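Local atomic coordinates of D-alanyl-D-alanine carboxypeptidase DacD (Escherichia coli, PDB entry 5FSR), a protein that removes the C-terminal D-alanine from peptidoglycan precursor peptides, acting as a serine-type, penicillin-binding carboxypeptidase in cell wall biogenesis. Residues Gln215-Asn219 against Gly220-Asp224. Residues are numbered along the deposited sequence; the frame is centred on the assembly and turned at random.
Sequences QQNRN and GLLWD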
loop_
_atom_site.group_PDB
_atom_site.type_symbol
_atom_site.label_atom_id
_atom_site.label_comp_id
_atom_site.label_asym_id
_atom_site.label_seq_id
_atom_site.Cartn_x
_atom_site.Cartn_y
_atom_site.Cartn_z
ATOM N N GLN A 215 -2.063 18.257 -14.178
ATOM C CA GLN A 215 -1.156 18.099 -13.044
ATOM C C GLN A 215 -0.429 16.736 -13.077
ATOM O O GLN A 215 -0.921 15.769 -13.639
ATOM C CB GLN A 215 -1.937 18.222 -11.742
ATOM C CG GLN A 215 -2.837 19.430 -11.698
ATOM C CD GLN A 215 -3.697 19.515 -10.459
ATOM O OE1 GLN A 215 -4.915 19.449 -10.570
ATOM N NE2 GLN A 215 -3.095 19.643 -9.285
ATOM N N GLN A 216 0.759 16.692 -12.484
ATOM C CA GLN A 216 1.610 15.479 -12.501
ATOM C C GLN A 216 1.454 14.642 -11.251
ATOM O O GLN A 216 1.432 15.179 -10.140
ATOM C CB GLN A 216 3.091 15.844 -12.613
ATOM C CG GLN A 216 3.549 16.341 -13.971
ATOM C CD GLN A 216 3.402 15.308 -15.096
ATOM O OE1 GLN A 216 3.372 14.090 -14.865
ATOM N NE2 GLN A 216 3.300 15.812 -16.339
ATOM N N ASN A 217 1.392 13.321 -11.430
ATOM C CA ASN A 217 1.537 12.396 -10.299
ATOM C C ASN A 217 2.817 12.772 -9.534
ATOM O O ASN A 217 3.861 12.985 -10.137
ATOM C CB ASN A 217 1.601 10.943 -10.795
ATOM C CG ASN A 217 1.468 9.910 -9.662
ATOM O OD1 ASN A 217 2.120 10.021 -8.632
ATOM N ND2 ASN A 217 0.629 8.895 -9.877
ATOM N N ARG A 218 2.692 12.917 -8.219
ATOM C CA ARG A 218 3.781 13.407 -7.361
ATOM C C ARG A 218 4.785 12.295 -7.005
ATOM O O ARG A 218 5.816 12.580 -6.398
ATOM C CB ARG A 218 3.213 14.054 -6.077
ATOM C CG ARG A 218 2.761 15.497 -6.298
ATOM C CD ARG A 218 2.090 16.173 -5.069
ATOM N NE ARG A 218 2.983 16.290 -3.896
ATOM C CZ ARG A 218 3.771 17.329 -3.585
ATOM N NH1 ARG A 218 3.823 18.428 -4.333
ATOM N NH2 ARG A 218 4.522 17.276 -2.488
ATOM N N ASN A 219 4.493 11.053 -7.389
ATOM C CA ASN A 219 5.407 9.941 -7.142
ATOM C C ASN A 219 6.482 9.875 -8.210
ATOM O O ASN A 219 6.277 9.275 -9.271
ATOM C CB ASN A 219 4.643 8.605 -7.069
ATOM C CG ASN A 219 5.551 7.415 -6.721
ATOM O OD1 ASN A 219 6.619 7.588 -6.109
ATOM N ND2 ASN A 219 5.131 6.205 -7.116
ATOM N N GLY A 220 7.639 10.460 -7.900
ATOM C CA GLY A 220 8.782 10.457 -8.799
ATOM C C GLY A 220 9.265 9.095 -9.261
ATOM O O GLY A 220 9.730 8.958 -10.385
ATOM N N LEU A 221 9.165 8.083 -8.405
ATOM C CA LEU A 221 9.674 6.760 -8.745
ATOM C C LEU A 221 9.004 6.097 -9.964
ATOM O O LEU A 221 9.607 5.205 -10.579
ATOM C CB LEU A 221 9.632 5.820 -7.525
ATOM C CG LEU A 221 10.658 6.100 -6.413
ATOM C CD1 LEU A 221 10.353 5.247 -5.194
ATOM C CD2 LEU A 221 12.101 5.853 -6.861
ATOM N N LEU A 222 7.795 6.525 -10.319
ATOM C CA LEU A 222 7.114 6.058 -11.548
ATOM C C LEU A 222 7.936 6.183 -12.849
ATOM O O LEU A 222 7.738 5.371 -13.760
ATOM C CB LEU A 222 5.771 6.811 -11.744
ATOM C CG LEU A 222 4.597 6.510 -10.808
ATOM C CD1 LEU A 222 3.368 7.321 -11.206
ATOM C CD2 LEU A 222 4.261 5.018 -10.783
ATOM N N TRP A 223 8.804 7.208 -12.934
ATOM C CA TRP A 223 9.655 7.474 -14.106
ATOM C C TRP A 223 11.060 6.879 -13.973
ATOM O O TRP A 223 11.940 7.252 -14.727
ATOM C CB TRP A 223 9.821 9.001 -14.352
ATOM C CG TRP A 223 8.627 9.690 -14.890
ATOM C CD1 TRP A 223 8.269 9.794 -16.204
ATOM C CD2 TRP A 223 7.636 10.402 -14.139
ATOM N NE1 TRP A 223 7.092 10.500 -16.314
ATOM C CE2 TRP A 223 6.683 10.893 -15.066
ATOM C CE3 TRP A 223 7.452 10.668 -12.770
ATOM C CZ2 TRP A 223 5.553 11.630 -14.674
ATOM C CZ3 TRP A 223 6.312 11.403 -12.375
ATOM C CH2 TRP A 223 5.380 11.875 -13.335
ATOM N N ASP A 224 11.267 5.965 -13.029
ATOM C CA ASP A 224 12.573 5.334 -12.839
ATOM C C ASP A 224 12.832 4.408 -14.005
ATOM O O ASP A 224 11.998 3.579 -14.336
ATOM C CB ASP A 224 12.608 4.559 -11.527
ATOM C CG ASP A 224 14.004 4.081 -11.152
ATOM O OD1 ASP A 224 14.973 4.294 -11.907
ATOM O OD2 ASP A 224 14.139 3.450 -10.085
#
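L222 packs against two asparagines at the point where the chain leaves strand 213-216 and curls into a short 3-10 segment. Its CD1 methyl lies 3.4 Å from ND2 of N217, while ND2 of N219 comes within 3.7 Å of L222 CG; in both pairs the side chains cross at about a right angle. Both amides are buried. With CG of N217 anti to the backbone N (chi1 -168°), OD1 turns back to accept the backbone N-H of N219 at 2.9 Å, in the carbonyl plane, closing an Asx turn. ND2 of N217 is held by the carbonyl of E205 and, weakly, by that of Y203, which should fix the amide's rotation. N219 then introduces the 3-10 segment: its backbone O receives a weak bond from the N of L222 (3.3 Å), and its OD1 a weak one from the N of L221 (3.5 Å).

The other side is looser and exposed to solvent. Here the six-membered part of the W223 indole, in cation-pi contact with K206, presents its edge to the backbone O of N217, 3.7 Å from CZ3, and the side chain of Q216 comes up to the same edge, the two side chains running at about a right angle to each other. The side chain of R218 lies about 5 Å from that of S130, by similarity an active-site residue, so the turn borders the probable catalytic cleft. Backbone bonds from Q215 and N217 join it to strand 207-210 and its lead-in, whereas L221 packs on strands 228-236 and 242-250 and on helix 265-282, to which D224 is salt-bridged through R273.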